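Alcohol dehydrogenase IV (Corynebacterium glutamicum, PDB 3IV7) probably acts as an NAD-dependent maleylacetate reductase of the iron-containing alcohol dehydrogenase family. Local coordinates at residues S181-N186 against P265-F270; H242-T247 against A261-Y266; G273-A278 against N332-V337. All blocks are in the same frame, centred on the assembly; numbering follows the deposited sequence.

Interaction 1 of 3, residues S181-N186 against P265-F270; sequences SLWGPN and PYVLAF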
loop_
_atom_site.group_PDB
_atom_site.type_symbol
_atom_site.label_atom_id
_atom_site.label_comp_id
_atom_site.label_asym_id
_atom_site.label_seq_id
_atom_site.Cartn_x
_atom_site.Cartn_y
_atom_site.Cartn_z
ATOM N N SER A 181 -0.607 -13.832 -7.156
ATOM C CA SER A 181 -0.611 -12.413 -7.483
ATOM C C SER A 181 0.693 -11.969 -8.174
ATOM O O SER A 181 0.702 -10.986 -8.932
ATOM C CB SER A 181 -0.887 -11.581 -6.235
ATOM O OG SER A 181 -2.269 -11.673 -5.840
ATOM N N LEU A 182 1.777 -12.710 -7.929
ATOM C CA LEU A 182 3.060 -12.429 -8.549
ATOM C C LEU A 182 3.052 -12.536 -10.073
ATOM O O LEU A 182 3.886 -11.922 -10.731
ATOM C CB LEU A 182 4.163 -13.307 -7.945
ATOM C CG LEU A 182 4.445 -13.031 -6.452
ATOM C CD1 LEU A 182 5.508 -13.948 -5.908
ATOM C CD2 LEU A 182 4.820 -11.555 -6.248
ATOM N N TRP A 183 2.143 -13.349 -10.625
ATOM C CA TRP A 183 1.946 -13.422 -12.089
ATOM C C TRP A 183 0.453 -13.156 -12.395
ATOM O O TRP A 183 -0.087 -13.633 -13.387
ATOM C CB TRP A 183 2.413 -14.787 -12.664
ATOM C CG TRP A 183 1.903 -15.925 -11.900
ATOM C CD1 TRP A 183 0.594 -16.319 -11.793
ATOM C CD2 TRP A 183 2.651 -16.797 -11.046
ATOM N NE1 TRP A 183 0.483 -17.354 -10.904
ATOM C CE2 TRP A 183 1.728 -17.676 -10.436
ATOM C CE3 TRP A 183 3.997 -16.918 -10.726
ATOM C CZ2 TRP A 183 2.116 -18.650 -9.532
ATOM C CZ3 TRP A 183 4.379 -17.903 -9.850
ATOM C CH2 TRP A 183 3.438 -18.754 -9.257
ATOM N N GLY A 184 -0.199 -12.378 -11.527
ATOM C CA GLY A 184 -1.622 -12.060 -11.687
ATOM C C GLY A 184 -1.889 -11.263 -12.961
ATOM O O GLY A 184 -0.954 -10.706 -13.551
ATOM N N PRO A 185 -3.171 -11.189 -13.387
ATOM C CA PRO A 185 -3.483 -10.457 -14.610
ATOM C C PRO A 185 -3.110 -8.982 -14.538
ATOM O O PRO A 185 -2.805 -8.410 -15.552
ATOM C CB PRO A 185 -5.003 -10.615 -14.739
ATOM C CG PRO A 185 -5.470 -11.012 -13.372
ATOM C CD PRO A 185 -4.370 -11.790 -12.790
ATOM N N ASN A 186 -3.155 -8.386 -13.340
ATOM C CA ASN A 186 -2.761 -6.977 -13.150
ATOM C C ASN A 186 -1.632 -6.842 -12.140
ATOM O O ASN A 186 -1.605 -5.915 -11.356
ATOM C CB ASN A 186 -3.959 -6.140 -12.726
ATOM C CG ASN A 186 -5.130 -6.257 -13.710
ATOM O OD1 ASN A 186 -6.179 -6.813 -13.379
ATOM N ND2 ASN A 186 -4.930 -5.785 -14.923
ATOM N N PRO A 265 1.070 -25.371 -4.365
ATOM C CA PRO A 265 2.398 -25.817 -4.811
ATOM C C PRO A 265 2.446 -26.301 -6.250
ATOM O O PRO A 265 3.491 -26.207 -6.898
ATOM C CB PRO A 265 2.710 -26.958 -3.871
ATOM C CG PRO A 265 1.304 -27.423 -3.362
ATOM C CD PRO A 265 0.555 -26.186 -3.245
ATOM N N TYR A 266 1.335 -26.838 -6.738
ATOM C CA TYR A 266 1.248 -27.333 -8.126
ATOM C C TYR A 266 1.211 -26.166 -9.129
ATOM O O TYR A 266 1.874 -26.213 -10.171
ATOM C CB TYR A 266 0.031 -28.309 -8.287
ATOM C CG TYR A 266 0.220 -29.501 -7.401
ATOM C CD1 TYR A 266 1.122 -30.505 -7.753
ATOM C CD2 TYR A 266 -0.335 -29.539 -6.143
ATOM C CE1 TYR A 266 1.420 -31.512 -6.902
ATOM C CE2 TYR A 266 -0.075 -30.560 -5.293
ATOM C CZ TYR A 266 0.820 -31.552 -5.669
ATOM O OH TYR A 266 1.100 -32.593 -4.811
ATOM N N VAL A 267 0.518 -25.090 -8.776
ATOM C CA VAL A 267 0.505 -23.895 -9.648
ATOM C C VAL A 267 1.861 -23.220 -9.594
ATOM O O VAL A 267 2.374 -22.773 -10.614
ATOM C CB VAL A 267 -0.570 -22.935 -9.292
ATOM C CG1 VAL A 267 -0.489 -21.708 -10.206
ATOM C CG2 VAL A 267 -1.965 -23.624 -9.390
ATOM N N LEU A 268 2.483 -23.207 -8.423
ATOM C CA LEU A 268 3.829 -22.649 -8.320
ATOM C C LEU A 268 4.799 -23.447 -9.183
ATOM O O LEU A 268 5.534 -22.865 -10.008
ATOM C CB LEU A 268 4.314 -22.629 -6.898
ATOM C CG LEU A 268 5.707 -22.044 -6.699
ATOM C CD1 LEU A 268 5.792 -20.608 -7.296
ATOM C CD2 LEU A 268 6.030 -22.053 -5.230
ATOM N N ALA A 269 4.814 -24.766 -8.995
ATOM C CA ALA A 269 5.695 -25.651 -9.772
ATOM C C ALA A 269 5.491 -25.462 -11.253
ATOM O O ALA A 269 6.448 -25.421 -12.016
ATOM C CB ALA A 269 5.446 -27.108 -9.398
ATOM N N PHE A 270 4.228 -25.339 -11.649
ATOM C CA PHE A 270 3.823 -25.216 -13.055
ATOM C C PHE A 270 4.307 -23.907 -13.702
ATOM O O PHE A 270 4.861 -23.927 -14.795
ATOM C CB PHE A 270 2.285 -25.287 -13.135
ATOM C CG PHE A 270 1.720 -25.155 -14.534
ATOM C CD1 PHE A 270 1.608 -26.264 -15.357
ATOM C CD2 PHE A 270 1.207 -23.947 -14.977
ATOM C CE1 PHE A 270 1.068 -26.146 -16.641
ATOM C CE2 PHE A 270 0.644 -23.827 -16.260
ATOM C CZ PHE A 270 0.585 -24.918 -17.085
#

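Interaction 2 of 3, residues H242-T247 against A261-Y266; sequences HKICHT and ATVLPY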
loop_
_atom_site.group_PDB
_atom_site.type_symbol
_atom_site.label_atom_id
_atom_site.label_comp_id
_atom_site.label_asym_id
_atom_site.label_seq_id
_atom_site.Cartn_x
_atom_site.Cartn_y
_atom_site.Cartn_z
ATOM N N HIS A 242 -6.206 -19.172 -8.472
ATOM C CA HIS A 242 -7.525 -18.787 -8.007
ATOM C C HIS A 242 -8.611 -19.258 -8.939
ATOM O O HIS A 242 -9.690 -19.604 -8.486
ATOM C CB HIS A 242 -7.608 -17.260 -7.774
ATOM C CG HIS A 242 -6.760 -16.795 -6.644
ATOM N ND1 HIS A 242 -5.406 -16.580 -6.774
ATOM C CD2 HIS A 242 -7.057 -16.573 -5.338
ATOM C CE1 HIS A 242 -4.912 -16.223 -5.598
ATOM N NE2 HIS A 242 -5.894 -16.205 -4.715
ATOM N N LYS A 243 -8.351 -19.247 -10.235
ATOM C CA LYS A 243 -9.353 -19.735 -11.199
ATOM C C LYS A 243 -9.617 -21.232 -10.952
ATOM O O LYS A 243 -10.753 -21.651 -10.896
ATOM C CB LYS A 243 -8.890 -19.513 -12.631
ATOM C CG LYS A 243 -8.750 -18.048 -13.073
ATOM C CD LYS A 243 -9.966 -17.211 -12.718
ATOM C CE LYS A 243 -9.820 -15.776 -13.234
ATOM N NZ LYS A 243 -11.071 -15.013 -13.025
ATOM N N ILE A 244 -8.546 -22.014 -10.772
ATOM C CA ILE A 244 -8.674 -23.433 -10.458
ATOM C C ILE A 244 -9.486 -23.617 -9.163
ATOM O O ILE A 244 -10.494 -24.346 -9.142
ATOM C CB ILE A 244 -7.310 -24.089 -10.277
ATOM C CG1 ILE A 244 -6.579 -24.197 -11.617
ATOM C CG2 ILE A 244 -7.469 -25.461 -9.637
ATOM C CD1 ILE A 244 -5.137 -24.622 -11.497
ATOM N N CYS A 245 -9.085 -22.922 -8.102
ATOM C CA CYS A 245 -9.764 -23.056 -6.812
ATOM C C CYS A 245 -11.221 -22.632 -6.828
ATOM O O CYS A 245 -12.064 -23.258 -6.157
ATOM C CB CYS A 245 -8.980 -22.324 -5.734
ATOM S SG CYS A 245 -7.366 -23.137 -5.439
ATOM N N HIS A 246 -11.538 -21.586 -7.605
ATOM C CA HIS A 246 -12.913 -21.133 -7.750
ATOM C C HIS A 246 -13.762 -22.270 -8.361
ATOM O O HIS A 246 -14.816 -22.567 -7.861
ATOM C CB HIS A 246 -12.975 -19.858 -8.619
ATOM C CG HIS A 246 -14.340 -19.233 -8.703
ATOM N ND1 HIS A 246 -15.056 -19.163 -9.883
ATOM C CD2 HIS A 246 -15.104 -18.620 -7.763
ATOM C CE1 HIS A 246 -16.196 -18.529 -9.665
ATOM N NE2 HIS A 246 -16.255 -18.202 -8.384
ATOM N N THR A 247 -13.268 -22.890 -9.425
ATOM C CA THR A 247 -13.937 -24.066 -10.040
ATOM C C THR A 247 -14.093 -25.203 -9.035
ATOM O O THR A 247 -15.174 -25.777 -8.909
ATOM C CB THR A 247 -13.137 -24.609 -11.236
ATOM O OG1 THR A 247 -13.065 -23.626 -12.267
ATOM C CG2 THR A 247 -13.779 -25.900 -11.807
ATOM N N ALA A 261 -4.731 -24.604 -0.211
ATOM C CA ALA A 261 -3.489 -25.110 0.317
ATOM C C ALA A 261 -2.907 -26.172 -0.570
ATOM O O ALA A 261 -1.712 -26.144 -0.875
ATOM C CB ALA A 261 -3.678 -25.656 1.745
ATOM N N THR A 262 -3.753 -27.083 -1.019
ATOM C CA THR A 262 -3.326 -28.214 -1.829
ATOM C C THR A 262 -2.890 -27.813 -3.232
ATOM O O THR A 262 -1.865 -28.267 -3.717
ATOM C CB THR A 262 -4.435 -29.262 -1.935
ATOM O OG1 THR A 262 -4.799 -29.701 -0.621
ATOM C CG2 THR A 262 -3.976 -30.481 -2.798
ATOM N N VAL A 263 -3.659 -26.940 -3.862
ATOM C CA VAL A 263 -3.416 -26.567 -5.252
ATOM C C VAL A 263 -2.172 -25.674 -5.449
ATOM O O VAL A 263 -1.452 -25.804 -6.462
ATOM C CB VAL A 263 -4.664 -25.889 -5.848
ATOM C CG1 VAL A 263 -4.342 -25.248 -7.183
ATOM C CG2 VAL A 263 -5.793 -26.921 -5.995
ATOM N N LEU A 264 -1.912 -24.794 -4.473
ATOM C CA LEU A 264 -0.832 -23.805 -4.560
ATOM C C LEU A 264 0.528 -24.333 -5.029
ATOM O O LEU A 264 1.087 -23.813 -5.987
ATOM C CB LEU A 264 -0.691 -23.065 -3.228
ATOM C CG LEU A 264 0.477 -22.058 -3.127
ATOM C CD1 LEU A 264 0.412 -21.002 -4.235
ATOM C CD2 LEU A 264 0.499 -21.404 -1.726
ATOM N N PRO A 265 1.070 -25.371 -4.365
ATOM C CA PRO A 265 2.398 -25.817 -4.811
ATOM C C PRO A 265 2.446 -26.301 -6.250
ATOM O O PRO A 265 3.491 -26.207 -6.898
ATOM C CB PRO A 265 2.710 -26.958 -3.871
ATOM C CG PRO A 265 1.304 -27.423 -3.362
ATOM C CD PRO A 265 0.555 -26.186 -3.245
ATOM N N TYR A 266 1.335 -26.838 -6.738
ATOM C CA TYR A 266 1.248 -27.333 -8.126
ATOM C C TYR A 266 1.211 -26.166 -9.129
ATOM O O TYR A 266 1.874 -26.213 -10.171
ATOM C CB TYR A 266 0.031 -28.309 -8.287
ATOM C CG TYR A 266 0.220 -29.501 -7.401
ATOM C CD1 TYR A 266 1.122 -30.505 -7.753
ATOM C CD2 TYR A 266 -0.335 -29.539 -6.143
ATOM C CE1 TYR A 266 1.420 -31.512 -6.902
ATOM C CE2 TYR A 266 -0.075 -30.560 -5.293
ATOM C CZ TYR A 266 0.820 -31.552 -5.669
ATOM O OH TYR A 266 1.100 -32.593 -4.811
#

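Interaction 3 of 3, residues G273-A278 against N332-V337; sequences GDAPEA and NNPRPV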
loop_
_atom_site.group_PDB
_atom_site.type_symbol
_atom_site.label_atom_id
_atom_site.label_comp_id
_atom_site.label_asym_id
_atom_site.label_seq_id
_atom_site.Cartn_x
_atom_site.Cartn_y
_atom_site.Cartn_z
ATOM N N GLY A 273 9.070 -21.646 -13.673
ATOM C CA GLY A 273 10.089 -21.577 -14.742
ATOM C C GLY A 273 9.828 -20.502 -15.788
ATOM O O GLY A 273 10.767 -19.975 -16.399
ATOM N N ASP A 274 8.557 -20.189 -16.016
ATOM C CA ASP A 274 8.177 -19.171 -16.974
ATOM C C ASP A 274 8.006 -17.774 -16.342
ATOM O O ASP A 274 7.730 -16.803 -17.054
ATOM C CB ASP A 274 6.890 -19.586 -17.704
ATOM C CG ASP A 274 7.135 -20.697 -18.765
ATOM O OD1 ASP A 274 8.018 -20.526 -19.623
ATOM O OD2 ASP A 274 6.413 -21.718 -18.738
ATOM N N ALA A 275 8.206 -17.667 -15.024
ATOM C CA ALA A 275 8.071 -16.361 -14.322
ATOM C C ALA A 275 9.290 -16.116 -13.450
ATOM O O ALA A 275 9.189 -16.133 -12.227
ATOM C CB ALA A 275 6.812 -16.340 -13.494
ATOM N N PRO A 276 10.453 -15.876 -14.079
ATOM C CA PRO A 276 11.711 -15.789 -13.331
ATOM C C PRO A 276 11.754 -14.660 -12.297
ATOM O O PRO A 276 12.256 -14.861 -11.168
ATOM C CB PRO A 276 12.756 -15.564 -14.429
ATOM C CG PRO A 276 11.977 -15.101 -15.631
ATOM C CD PRO A 276 10.665 -15.733 -15.536
ATOM N N GLU A 277 11.226 -13.505 -12.653
ATOM C CA GLU A 277 11.228 -12.373 -11.724
ATOM C C GLU A 277 10.344 -12.688 -10.516
ATOM O O GLU A 277 10.737 -12.446 -9.383
ATOM C CB GLU A 277 10.775 -11.079 -12.420
ATOM C CG GLU A 277 11.720 -10.641 -13.560
ATOM C CD GLU A 277 11.491 -9.202 -14.043
ATOM O OE1 GLU A 277 10.990 -8.357 -13.260
ATOM O OE2 GLU A 277 11.868 -8.906 -15.202
ATOM N N ALA A 278 9.172 -13.262 -10.769
ATOM C CA ALA A 278 8.264 -13.678 -9.682
ATOM C C ALA A 278 8.916 -14.741 -8.814
ATOM O O ALA A 278 8.946 -14.616 -7.587
ATOM C CB ALA A 278 6.969 -14.196 -10.240
ATOM N N ASN A 332 -2.403 -13.826 -19.917
ATOM C CA ASN A 332 -1.008 -13.585 -19.571
ATOM C C ASN A 332 -0.376 -14.565 -18.547
ATOM O O ASN A 332 0.751 -14.356 -18.127
ATOM C CB ASN A 332 -0.822 -12.130 -19.106
ATOM C CG ASN A 332 -1.249 -11.915 -17.664
ATOM O OD1 ASN A 332 -2.213 -12.528 -17.181
ATOM N ND2 ASN A 332 -0.518 -11.048 -16.959
ATOM N N ASN A 333 -1.047 -15.661 -18.205
ATOM C CA ASN A 333 -0.406 -16.645 -17.318
ATOM C C ASN A 333 1.000 -16.993 -17.856
ATOM O O ASN A 333 1.169 -17.175 -19.049
ATOM C CB ASN A 333 -1.231 -17.924 -17.195
ATOM C CG ASN A 333 -0.639 -18.885 -16.206
ATOM O OD1 ASN A 333 -0.636 -18.621 -15.010
ATOM N ND2 ASN A 333 -0.091 -19.986 -16.697
ATOM N N PRO A 334 2.008 -17.082 -16.969
ATOM C CA PRO A 334 3.374 -17.324 -17.414
ATOM C C PRO A 334 3.563 -18.495 -18.404
ATOM O O PRO A 334 4.219 -18.319 -19.423
ATOM C CB PRO A 334 4.105 -17.594 -16.116
ATOM C CG PRO A 334 3.435 -16.729 -15.139
ATOM C CD PRO A 334 1.995 -16.545 -15.604
ATOM N N ARG A 335 3.054 -19.680 -18.056
ATOM C CA ARG A 335 3.148 -20.881 -18.918
ATOM C C ARG A 335 1.814 -21.050 -19.636
ATOM O O ARG A 335 0.774 -20.985 -19.005
ATOM C CB ARG A 335 3.420 -22.104 -18.039
ATOM C CG ARG A 335 3.725 -23.438 -18.772
ATOM C CD ARG A 335 4.200 -24.423 -17.745
ATOM N NE ARG A 335 4.597 -25.703 -18.281
ATOM C CZ ARG A 335 5.066 -26.705 -17.540
ATOM N NH1 ARG A 335 5.162 -26.575 -16.216
ATOM N NH2 ARG A 335 5.430 -27.853 -18.115
ATOM N N PRO A 336 1.836 -21.241 -20.971
ATOM C CA PRO A 336 0.539 -21.378 -21.661
ATOM C C PRO A 336 -0.235 -22.615 -21.174
ATOM O O PRO A 336 0.317 -23.696 -21.100
ATOM C CB PRO A 336 0.932 -21.524 -23.141
ATOM C CG PRO A 336 2.471 -21.570 -23.173
ATOM C CD PRO A 336 2.947 -21.764 -21.783
ATOM N N VAL A 337 -1.500 -22.429 -20.852
ATOM C CA VAL A 337 -2.287 -23.471 -20.272
ATOM C C VAL A 337 -3.092 -24.193 -21.343
ATOM O O VAL A 337 -3.830 -23.573 -22.094
ATOM C CB VAL A 337 -3.230 -22.915 -19.235
ATOM C CG1 VAL A 337 -4.071 -24.047 -18.608
ATOM C CG2 VAL A 337 -2.431 -22.160 -18.151
#

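Interaction 1 of 3, residues S181-N186 against P265-F270
Trp183 meets Leu268 through the outer corner of its six-membered ring, and this apolar touch is the tightest of the contact. Leu268 CD1 lies at the ring edge, near the ring plane, 3.6 Å from Trp183 CH2 and 4.0 Å from Trp183 CZ3. Although the side chain of Leu268 leaves a helix face turned from the loop, its CD1 branch bends back, and the two side chains cross at about a right angle. One residue earlier in the helix, Val267 CG1 approaches Trp183 CZ2 obliquely at 4.1 Å. With CG between the backbone N and the carbonyl carbon (chi1 48°), the indole is turned toward helix 256-271, and its length lets it cross the 10.1 Å between the CA atoms of Trp183 and Leu268. A type I beta turn from Ser181 to Gly184, closed by Gly184 N to Ser181 O at 3.1 Å, lies at the end of helix 164-181 and presents the tryptophan to helix 256-271 within the largely helical C-terminal domain. A hydrogen bond also holds the pyrrole side of the indole, Trp183 NE1 donating to Asp180 OD1 just before the turn. Further packing on Trp183 comes from Ala278 of helix 276-286 and from Pro334.

Interaction 2 of 3, residues H242-T247 against A261-Y266
Behind the side chains of Ile244 and Cys245, which both meet Val263, the helical turn is closed by a short backbone bond from His246 N to His242 O, 2.8 Å long. No hydrogen bond passes between 242-247 and 261-266; the evidence for their association is apolar. Val263 projects toward the other helix and is the sole residue of its segment in close contact. Its CG1, placed opposite the backbone N by a chi1 of 168°, comes within 4.0 Å of Ile244 CG2, the two side chains crossing at a slant. Cys245 SG instead faces the branch point of the valine, 3.9 Å from Val263 CB, with Val263 CG1 and Val263 CG2 each 4.1 Å from the sulfur, so the sulfur lies against CB, about equally far from both methyls. The CA atoms of Cys245 and Val263 are 7.4 Å apart, close enough for Cys245 SG to meet Val263 without a long side chain. Just beyond Val263, Pro265 lacks an amide hydrogen and the helix kinks: Tyr266 N makes a weak bond to Val263 O. Leu342 and Leu346 of helix 339-351 also pack on Ile244, while Leu264 turns to helix 164-181. Two consecutive helices, 240-250 and 256-271, thus pair closely through buried apolar residues, as expected in the largely helical C-terminal domain of iron-containing alcohol dehydrogenases.

Interaction 3 of 3, residues G273-A278 against N332-V337
Two first torsions bring Asp274 against Arg335: the aspartate CG lies beside its own backbone N (chi1 -75°), and the arginine CG points opposite its backbone N (chi1 -173°) at the start of an extended chain. The carboxylate consequently meets the aliphatic stem of the arginine, with Asp274 OD2 3.1 Å from Arg335 CB and 3.2 Å from Arg335 CG. The side chains cross at about a right angle, and the carboxylate and guanidinium planes stand 67° apart. Nearer the backbone, Asp274 CB lies 3.4 Å from Pro334 O, and Ala275 CB touches the proline ring at Pro334 CG, 3.8 Å away. Ala275 is the N-cap residue of helix 276-286, so the loop 332-337 packs where that helix begins. Within the loop, Asn333 ND2 donates to Arg335 O over 2.7 Å, in the carbonyl plane and on a lone pair. The guanidinium itself is engaged elsewhere, its NH1 bonding Phe270 O and Leu358 O. Asp274 OD2 lies 4.4 Å from Arg335 NE and well out of the guanidinium plane, so the opposite charges probably attract each other through space without a directed N-H bond.

Interactions 1 and 2 use overlapping parts of helix 256-271, sharing Pro265 and Tyr266; their centres are about 10 Å apart, and they touch where Val267 CG2 packs on Ile244 CD1 at 3.9 Å. Interaction 3 lies about 7 Å from interaction 1, centre to centre, and joins it at several points, among them Trp183 CB against Pro334 CG at 3.3 Å and the link from Arg335 NH1 to Phe270 O, a probable hydrogen bond of 3.0 Å. Interactions 2 and 3 do not touch, their nearest atoms being about 7 Å apart, so interaction 1 bridges them. Asp180, the partner of Trp183, is also hydrogen-bonded through OD2 to His242 ND1, which ties interaction 1 to 242-247.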